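Local coordinates for protein glutamyl-tRNA(Gln) amidotransferase subunit F, mitochondrial (Saccharomyces cerevisiae, PDB 4N0H) that serves as the F subunit of a mitochondrial amidotransferase, a GatC-like, largely extended chain assembled with partner proteins, at residues C[50-55]-C[65-70]. Residues are numbered along the deposited sequence; the frame is centred on the assembly and turned at random.
Sequences AVKKLL and ADIKEI
Val51 O accepts the backbone N-H of Leu55 at 2.8 Å, and the bond marks the one-turn spacing that puts both side chains on the same face of helix 48-57, toward the start of helix 67-81. Val51 pushes a methyl between two isoleucines. Its CG1, anti to the backbone N (chi1 166°), lies 3.7 Å from Ile70 CG2 and 3.9 Å from Ile67 CD1, while the Val51 and Ile70 side chains cross obliquely. Leu55 works as a fork. Its CD1 meets Ala65 CB at 3.9 Å and also touches Ile67 CD1, whereas CD2 meets Ile70 CD1 tip to tip at 4.0 Å. Ile67 sets out across the interface rather than into it, but a chi2 of -63° places CD1 where it reaches both Val51 and Leu55. Lys52 adds an apolar edge: its CG passes 4.2 Å from Ile67 CD1, and the residue as a whole is exposed, although it also touches Leu62 of the linking loop.

Asp66, turned away from the first helix, is the N-cap of helix 67-81; its OD1 takes a weak 3.5 Å bond from Glu69 N. Leu60 and Leu62 also touch Leu55, and an apolar side chain of another protein chain packs on that same leucine. The arrangement is two consecutive helices joined by a short loop, packed where the second begins, within the GatC-like family region. No hydrogen bond or salt bridge spans the two segments, so this junction is closed by aliphatic groups, mostly the branched ones of Val51, Leu55, Ile67 and Ile70, and its cohesion should come mainly from their burial.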
loop_
_atom_site.group_PDB
_atom_site.type_symbol
_atom_site.label_atom_id
_atom_site.label_comp_id
_atom_site.label_asym_id
_atom_site.label_seq_id
_atom_site.Cartn_x
_atom_site.Cartn_y
_atom_site.Cartn_z
ATOM N N ALA C 50 18.705 -19.110 -3.832
ATOM C CA ALA C 50 18.089 -17.842 -3.458
ATOM C C ALA C 50 16.849 -17.583 -4.304
ATOM O O ALA C 50 15.837 -17.102 -3.802
ATOM C CB ALA C 50 19.080 -16.699 -3.599
ATOM N N VAL C 51 16.939 -17.907 -5.592
ATOM C CA VAL C 51 15.817 -17.736 -6.507
ATOM C C VAL C 51 14.657 -18.667 -6.148
ATOM O O VAL C 51 13.496 -18.259 -6.158
ATOM C CB VAL C 51 16.250 -17.941 -7.977
ATOM C CG1 VAL C 51 15.038 -18.096 -8.888
ATOM C CG2 VAL C 51 17.123 -16.780 -8.436
ATOM N N LYS C 52 14.979 -19.914 -5.816
ATOM C CA LYS C 52 13.958 -20.873 -5.408
ATOM C C LYS C 52 13.250 -20.411 -4.134
ATOM O O LYS C 52 12.027 -20.530 -4.016
ATOM C CB LYS C 52 14.560 -22.268 -5.226
ATOM C CG LYS C 52 15.066 -22.879 -6.525
ATOM C CD LYS C 52 15.533 -24.312 -6.334
ATOM C CE LYS C 52 16.013 -24.910 -7.648
ATOM N NZ LYS C 52 16.512 -26.308 -7.478
ATOM N N LYS C 53 14.022 -19.874 -3.193
ATOM C CA LYS C 53 13.457 -19.290 -1.983
ATOM C C LYS C 53 12.511 -18.144 -2.332
ATOM O O LYS C 53 11.406 -18.059 -1.806
ATOM C CB LYS C 53 14.564 -18.786 -1.054
ATOM C CG LYS C 53 14.035 -18.072 0.182
ATOM C CD LYS C 53 15.151 -17.456 1.015
ATOM C CE LYS C 53 14.971 -15.950 1.135
ATOM N NZ LYS C 53 15.761 -15.369 2.258
ATOM N N LEU C 54 12.954 -17.273 -3.232
ATOM C CA LEU C 54 12.163 -16.124 -3.667
ATOM C C LEU C 54 10.860 -16.537 -4.355
ATOM O O LEU C 54 9.813 -15.928 -4.133
ATOM C CB LEU C 54 12.991 -15.231 -4.597
ATOM C CG LEU C 54 13.477 -13.872 -4.086
ATOM C CD1 LEU C 54 13.206 -13.669 -2.600
ATOM C CD2 LEU C 54 14.955 -13.679 -4.394
ATOM N N LEU C 55 10.929 -17.569 -5.190
ATOM C CA LEU C 55 9.744 -18.078 -5.884
ATOM C C LEU C 55 8.714 -18.638 -4.901
ATOM O O LEU C 55 7.508 -18.525 -5.115
ATOM C CB LEU C 55 10.138 -19.152 -6.906
ATOM C CG LEU C 55 10.862 -18.673 -8.168
ATOM C CD1 LEU C 55 11.564 -19.833 -8.868
ATOM C CD2 LEU C 55 9.903 -17.965 -9.119
ATOM N N ALA C 65 10.064 -22.802 -14.125
ATOM C CA ALA C 65 10.805 -21.574 -13.870
ATOM C C ALA C 65 12.215 -21.654 -14.444
ATOM O O ALA C 65 12.935 -22.626 -14.217
ATOM C CB ALA C 65 10.854 -21.278 -12.380
ATOM N N ASP C 66 12.598 -20.626 -15.194
ATOM C CA ASP C 66 13.940 -20.533 -15.752
ATOM C C ASP C 66 14.859 -19.882 -14.722
ATOM O O ASP C 66 14.993 -18.659 -14.688
ATOM C CB ASP C 66 13.913 -19.708 -17.040
ATOM C CG ASP C 66 15.145 -19.920 -17.900
ATOM O OD1 ASP C 66 16.223 -20.227 -17.346
ATOM O OD2 ASP C 66 15.034 -19.775 -19.137
ATOM N N ILE C 67 15.493 -20.706 -13.893
ATOM C CA ILE C 67 16.263 -20.219 -12.749
ATOM C C ILE C 67 17.415 -19.287 -13.133
ATOM O O ILE C 67 17.598 -18.234 -12.521
ATOM C CB ILE C 67 16.807 -21.384 -11.893
ATOM C CG1 ILE C 67 15.665 -22.301 -11.453
ATOM C CG2 ILE C 67 17.553 -20.853 -10.677
ATOM C CD1 ILE C 67 14.640 -21.619 -10.558
ATOM N N LYS C 68 18.180 -19.671 -14.148
ATOM C CA LYS C 68 19.320 -18.869 -14.585
ATOM C C LYS C 68 18.866 -17.515 -15.123
ATOM O O LYS C 68 19.510 -16.490 -14.885
ATOM C CB LYS C 68 20.126 -19.613 -15.650
ATOM C CG LYS C 68 21.509 -19.030 -15.885
ATOM C CD LYS C 68 22.453 -19.367 -14.739
ATOM C CE LYS C 68 23.013 -20.774 -14.875
ATOM N NZ LYS C 68 23.904 -20.893 -16.061
ATOM N N GLU C 69 17.751 -17.520 -15.847
ATOM C CA GLU C 69 17.182 -16.300 -16.408
ATOM C C GLU C 69 16.713 -15.344 -15.311
ATOM O O GLU C 69 16.883 -14.130 -15.419
ATOM C CB GLU C 69 16.023 -16.639 -17.348
ATOM C CG GLU C 69 15.290 -15.432 -17.905
ATOM C CD GLU C 69 14.259 -15.812 -18.952
ATOM O OE1 GLU C 69 14.381 -16.911 -19.535
ATOM O OE2 GLU C 69 13.328 -15.014 -19.189
ATOM N N ILE C 70 16.121 -15.900 -14.258
ATOM C CA ILE C 70 15.707 -15.103 -13.109
ATOM C C ILE C 70 16.928 -14.538 -12.388
ATOM O O ILE C 70 16.934 -13.377 -11.980
ATOM C CB ILE C 70 14.838 -15.922 -12.125
ATOM C CG1 ILE C 70 13.592 -16.458 -12.833
ATOM C CG2 ILE C 70 14.434 -15.071 -10.935
ATOM C CD1 ILE C 70 12.689 -17.293 -11.952
#